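Local coordinates for MTH396 protein (Methanothermobacter thermautotrophicus, PDB 1NXH) that is of unknown function but forms an all-helical, disulfide-linked homodimer and belongs to the EhaM family, at residues K70-L75 with L80-E85. Numbering follows the deposited sequence.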
loop_
_atom_site.group_PDB
_atom_site.type_symbol
_atom_site.label_atom_id
_atom_site.label_comp_id
_atom_site.label_asym_id
_atom_site.label_seq_id
_atom_site.Cartn_x
_atom_site.Cartn_y
_atom_site.Cartn_z
ATOM N N LYS A 70 -0.872 4.625 -0.856
ATOM C CA LYS A 70 0.407 3.958 -0.610
ATOM C C LYS A 70 0.904 4.347 0.787
ATOM O O LYS A 70 1.259 3.489 1.597
ATOM C CB LYS A 70 1.425 4.361 -1.699
ATOM C CG LYS A 70 2.475 3.273 -2.026
ATOM C CD LYS A 70 3.278 3.578 -3.314
ATOM C CE LYS A 70 4.572 2.706 -3.481
ATOM N NZ LYS A 70 4.367 1.251 -3.811
ATOM N N LEU A 71 0.895 5.643 1.077
ATOM C CA LEU A 71 1.346 6.131 2.379
ATOM C C LEU A 71 0.567 5.502 3.519
ATOM O O LEU A 71 1.139 4.932 4.444
ATOM C CB LEU A 71 1.214 7.655 2.454
ATOM C CG LEU A 71 2.124 8.363 1.453
ATOM C CD1 LEU A 71 1.849 9.851 1.429
ATOM C CD2 LEU A 71 3.577 8.063 1.823
ATOM N N HIS A 72 -0.748 5.615 3.441
ATOM C CA HIS A 72 -1.608 5.072 4.469
ATOM C C HIS A 72 -1.181 3.652 4.785
ATOM O O HIS A 72 -1.032 3.275 5.953
ATOM C CB HIS A 72 -3.059 5.069 3.995
ATOM C CG HIS A 72 -4.040 4.886 5.105
ATOM N ND1 HIS A 72 -4.335 5.888 6.006
ATOM C CD2 HIS A 72 -4.743 3.800 5.504
ATOM C CE1 HIS A 72 -5.181 5.427 6.914
ATOM N NE2 HIS A 72 -5.442 4.163 6.634
ATOM N N SER A 73 -0.983 2.879 3.720
ATOM C CA SER A 73 -0.586 1.485 3.838
ATOM C C SER A 73 0.793 1.334 4.436
ATOM O O SER A 73 0.955 0.769 5.513
ATOM C CB SER A 73 -0.589 0.795 2.486
ATOM O OG SER A 73 -0.009 -0.490 2.624
ATOM N N ASP A 74 1.791 1.842 3.731
ATOM C CA ASP A 74 3.162 1.753 4.194
ATOM C C ASP A 74 3.366 2.227 5.626
ATOM O O ASP A 74 4.241 1.708 6.330
ATOM C CB ASP A 74 4.060 2.547 3.261
ATOM C CG ASP A 74 4.095 1.963 1.886
ATOM O OD1 ASP A 74 4.733 2.570 1.009
ATOM O OD2 ASP A 74 3.485 0.885 1.686
ATOM N N LEU A 75 2.570 3.207 6.051
ATOM C CA LEU A 75 2.677 3.745 7.402
ATOM C C LEU A 75 1.778 3.028 8.400
ATOM O O LEU A 75 1.397 3.589 9.419
ATOM C CB LEU A 75 2.358 5.233 7.410
ATOM C CG LEU A 75 3.343 6.117 6.640
ATOM C CD1 LEU A 75 2.996 7.587 6.887
ATOM C CD2 LEU A 75 4.764 5.837 7.104
ATOM N N LEU A 80 -2.864 1.676 13.012
ATOM C CA LEU A 80 -2.720 2.823 13.874
ATOM C C LEU A 80 -3.955 3.695 13.956
ATOM O O LEU A 80 -4.180 4.353 14.959
ATOM C CB LEU A 80 -1.524 3.650 13.424
ATOM C CG LEU A 80 -0.233 3.240 14.116
ATOM C CD1 LEU A 80 -0.276 1.777 14.480
ATOM C CD2 LEU A 80 0.933 3.534 13.202
ATOM N N VAL A 81 -4.771 3.700 12.915
ATOM C CA VAL A 81 -5.941 4.540 12.945
ATOM C C VAL A 81 -7.243 3.766 12.875
ATOM O O VAL A 81 -7.925 3.578 13.894
ATOM C CB VAL A 81 -5.856 5.559 11.815
ATOM C CG1 VAL A 81 -7.070 6.471 11.814
ATOM C CG2 VAL A 81 -4.570 6.382 11.988
ATOM N N ASP A 82 -7.581 3.290 11.687
ATOM C CA ASP A 82 -8.829 2.566 11.493
ATOM C C ASP A 82 -9.123 1.517 12.567
ATOM O O ASP A 82 -10.271 1.357 12.992
ATOM C CB ASP A 82 -8.828 1.901 10.114
ATOM C CG ASP A 82 -8.335 2.838 8.998
ATOM O OD1 ASP A 82 -8.426 2.446 7.810
ATOM O OD2 ASP A 82 -7.848 3.957 9.295
ATOM N N VAL A 83 -8.093 0.814 13.027
ATOM C CA VAL A 83 -8.286 -0.241 14.019
ATOM C C VAL A 83 -8.027 0.129 15.469
ATOM O O VAL A 83 -8.936 0.131 16.284
ATOM C CB VAL A 83 -7.398 -1.447 13.716
ATOM C CG1 VAL A 83 -7.701 -2.548 14.688
ATOM C CG2 VAL A 83 -7.616 -1.911 12.310
HETATM N N MSE A 84 -6.774 0.413 15.795
HETATM C CA MSE A 84 -6.423 0.749 17.161
HETATM C C MSE A 84 -6.807 2.177 17.548
HETATM O O MSE A 84 -7.213 2.433 18.681
HETATM C CB MSE A 84 -4.925 0.496 17.383
HETATM C CG MSE A 84 -4.498 -0.892 16.927
HETATM SE SE MSE A 84 -2.717 -1.437 17.439
HETATM C CE MSE A 84 -1.724 -0.868 15.920
ATOM N N GLU A 85 -6.708 3.110 16.612
ATOM C CA GLU A 85 -7.046 4.496 16.913
ATOM C C GLU A 85 -5.984 5.161 17.793
ATOM O O GLU A 85 -6.274 6.071 18.556
ATOM C CB GLU A 85 -8.409 4.578 17.603
ATOM C CG GLU A 85 -9.537 3.974 16.812
ATOM C CD GLU A 85 -10.875 4.238 17.468
ATOM O OE1 GLU A 85 -11.197 5.425 17.686
ATOM O OE2 GLU A 85 -11.605 3.270 17.775
#
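H72 and D82 reach for each other from the last turns of two successive helices, 63-74 and 77-83, whose backbones stay well apart, 9.5 Å between the CA atoms of H72 and V81 and 8.5 Å between those of L75 and L80. The imidazole swings out because its CG lies anti to the backbone N (chi1 -164°), while D82, with its CG anti to the carbonyl carbon, brings its carboxylate in from the opposite direction. The two groups meet at the edge of the ring, with CG of D82 near the ring plane and the carboxylate plane turned 31° from it. NE2 of H72 sits evenly before both oxygens, 3.6 Å from OD1 and 3.6 Å from OD2 of D82. That is too long for a hydrogen bond, but a protonated imidazole would probably still be drawn to the acid. K96 on helix 89-104 also packs against H72.

The second touch lies at the turn. L75 is the first residue to leave helical geometry after helix 63-74, and its carbonyl O is met by CD2 of L80 at 3.8 Å, a plain van der Waals contact. The L75 side chain packs instead on L95 and L113, from helices 89-104 and 109-124, and L80 leans on E31 of the second subunit.

With just 125 Å² buried between them, the segments form a sparse contact between two consecutive helices joined by a short turn, a connection within the all-alpha fold of a disulfide-linked homodimer.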